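Local coordinates for MaoC-like dehydratase (Phytophthora Capsici, PDB 3KH8), which is a hot dog-fold lyase that probably hydrates enoyl-CoA thioesters, as related MaoC-like and hydratase 2 enzymes do, at residues S45-Y50 against T144-V149. Residues are numbered along the deposited sequence; the frame is centred on the assembly and turned at random.
Sequences SPEATY and TGKTKV
Ala-48 and Thr-147 face each other as a hydrogen-bonded antiparallel pair, each N donating to the other's O at 2.9 Å. Tyr-50 and Gly-145 form the next such pair, the bond from Gly-145 N to Tyr-50 O being the shortest of the four at 2.7 Å. Between them Thr-49 stands beside Lys-146 as a non-hydrogen-bonded pair, where CA-H...O contacts supplement the ladder.

Gly-145 suits its place because the ring of Tyr-50 lies over it: CA sits 4.2 Å from the ring centroid, almost on the ring normal, a CH-pi contact that needs a residue without a side chain. Tyr-50 CG is wedged between its own backbone N and carbonyl carbon (chi1 65°), which swings the ring across the neighbouring strand, where Thr-147 CG2 meets its edge in plane, 3.7 Å from CE2. On the sheet face it shares with Ala-48 and Thr-147, the Tyr-50 side chain also touches Thr-165 and Phe-167 of strand 158-169.

In the hot dog fold of the N-terminal half, strand 48-54 thus adds an edge to long strand 141-154, whose other side pairs with strand 158-169.

The face of Thr-49 and Lys-146 is more polar. Glu-47 reaches over the aliphatic part of Lys-146, with OE2 3.4 Å from CD, while the salt bridge to NZ is long at 4.0 Å. Methyls of the beta-branched Thr-49 and Thr-144 touch nearby.

Ser-45 lies before strand 48-54 begins, and Lys-148, in the middle of strand 141-154, uses its length, bending at the last torsion (chi4 -49°), to donate from NZ to Ser-45 O at 3.1 Å. The same ammonium binds Leu-43 O, at the end of helix 39-44, and a water that can in turn donate to Ser-45 O.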
loop_
_atom_site.group_PDB
_atom_site.type_symbol
_atom_site.label_atom_id
_atom_site.label_comp_id
_atom_site.label_asym_id
_atom_site.label_seq_id
_atom_site.Cartn_x
_atom_site.Cartn_y
_atom_site.Cartn_z
ATOM N N SER A 45 15.977 -32.996 -8.660
ATOM C CA SER A 45 16.368 -32.078 -7.589
ATOM C C SER A 45 15.281 -32.055 -6.510
ATOM O O SER A 45 14.098 -31.910 -6.830
ATOM C CB SER A 45 16.604 -30.676 -8.153
ATOM O OG SER A 45 17.319 -29.871 -7.238
ATOM N N PRO A 46 15.673 -32.217 -5.231
ATOM C CA PRO A 46 14.673 -32.435 -4.181
ATOM C C PRO A 46 13.816 -31.197 -3.953
ATOM O O PRO A 46 14.284 -30.078 -4.175
ATOM C CB PRO A 46 15.516 -32.736 -2.932
ATOM C CG PRO A 46 16.940 -32.836 -3.401
ATOM C CD PRO A 46 17.025 -32.060 -4.669
ATOM N N GLU A 47 12.571 -31.401 -3.530
ATOM C CA GLU A 47 11.668 -30.284 -3.262
ATOM C C GLU A 47 12.159 -29.454 -2.077
ATOM O O GLU A 47 12.743 -29.984 -1.130
ATOM C CB GLU A 47 10.222 -30.760 -3.039
ATOM C CG GLU A 47 9.984 -31.555 -1.758
ATOM C CD GLU A 47 8.515 -31.650 -1.367
ATOM O OE1 GLU A 47 7.634 -31.518 -2.247
ATOM O OE2 GLU A 47 8.243 -31.867 -0.166
ATOM N N ALA A 48 11.940 -28.147 -2.154
ATOM C CA ALA A 48 12.253 -27.251 -1.051
ATOM C C ALA A 48 10.977 -26.956 -0.275
ATOM O O ALA A 48 9.905 -26.779 -0.864
ATOM C CB ALA A 48 12.883 -25.969 -1.564
ATOM N N THR A 49 11.095 -26.930 1.046
ATOM C CA THR A 49 9.957 -26.653 1.913
ATOM C C THR A 49 10.216 -25.375 2.705
ATOM O O THR A 49 11.297 -25.186 3.260
ATOM C CB THR A 49 9.666 -27.838 2.859
ATOM O OG1 THR A 49 9.464 -29.028 2.084
ATOM C CG2 THR A 49 8.420 -27.578 3.690
ATOM N N TYR A 50 9.226 -24.490 2.727
ATOM C CA TYR A 50 9.323 -23.247 3.487
ATOM C C TYR A 50 7.977 -22.863 4.089
ATOM O O TYR A 50 6.966 -23.532 3.864
ATOM C CB TYR A 50 9.898 -22.109 2.627
ATOM C CG TYR A 50 9.031 -21.695 1.455
ATOM C CD1 TYR A 50 8.155 -20.613 1.562
ATOM C CD2 TYR A 50 9.093 -22.378 0.239
ATOM C CE1 TYR A 50 7.355 -20.223 0.488
ATOM C CE2 TYR A 50 8.296 -21.998 -0.842
ATOM C CZ TYR A 50 7.430 -20.919 -0.707
ATOM O OH TYR A 50 6.644 -20.534 -1.764
ATOM N N THR A 144 2.428 -23.887 4.759
ATOM C CA THR A 144 3.622 -24.586 4.314
ATOM C C THR A 144 3.688 -24.531 2.790
ATOM O O THR A 144 2.736 -24.912 2.105
ATOM C CB THR A 144 3.626 -26.061 4.791
ATOM O OG1 THR A 144 3.682 -26.098 6.219
ATOM C CG2 THR A 144 4.830 -26.811 4.234
ATOM N N GLY A 145 4.807 -24.040 2.271
ATOM C CA GLY A 145 5.056 -24.030 0.834
ATOM C C GLY A 145 6.018 -25.128 0.428
ATOM O O GLY A 145 7.063 -25.311 1.058
ATOM N N LYS A 146 5.656 -25.863 -0.621
ATOM C CA LYS A 146 6.518 -26.898 -1.188
ATOM C C LYS A 146 6.770 -26.591 -2.657
ATOM O O LYS A 146 5.838 -26.585 -3.468
ATOM C CB LYS A 146 5.890 -28.286 -1.036
ATOM C CG LYS A 146 5.730 -28.753 0.400
ATOM C CD LYS A 146 5.310 -30.213 0.456
ATOM C CE LYS A 146 4.948 -30.649 1.877
ATOM N NZ LYS A 146 6.063 -30.473 2.853
ATOM N N THR A 147 8.028 -26.327 -2.995
ATOM C CA THR A 147 8.378 -25.935 -4.356
ATOM C C THR A 147 9.298 -26.937 -5.054
ATOM O O THR A 147 10.220 -27.484 -4.444
ATOM C CB THR A 147 8.938 -24.487 -4.429
ATOM O OG1 THR A 147 9.566 -24.266 -5.700
ATOM C CG2 THR A 147 9.937 -24.225 -3.329
ATOM N N LYS A 148 9.019 -27.167 -6.336
ATOM C CA LYS A 148 9.741 -28.145 -7.137
ATOM C C LYS A 148 9.697 -27.779 -8.618
ATOM O O LYS A 148 8.650 -27.374 -9.133
ATOM C CB LYS A 148 9.133 -29.534 -6.940
ATOM C CG LYS A 148 10.078 -30.673 -7.269
ATOM C CD LYS A 148 9.317 -31.950 -7.582
ATOM C CE LYS A 148 10.207 -33.184 -7.415
ATOM N NZ LYS A 148 11.523 -33.054 -8.103
ATOM N N VAL A 149 10.835 -27.926 -9.295
ATOM C CA VAL A 149 10.891 -27.780 -10.751
ATOM C C VAL A 149 10.263 -29.026 -11.381
ATOM O O VAL A 149 10.718 -30.145 -11.134
ATOM C CB VAL A 149 12.340 -27.579 -11.257
ATOM C CG1 VAL A 149 12.379 -27.528 -12.786
ATOM C CG2 VAL A 149 12.942 -26.309 -10.670
HETATM O O HOH W 1 12.994 -30.994 -9.259
#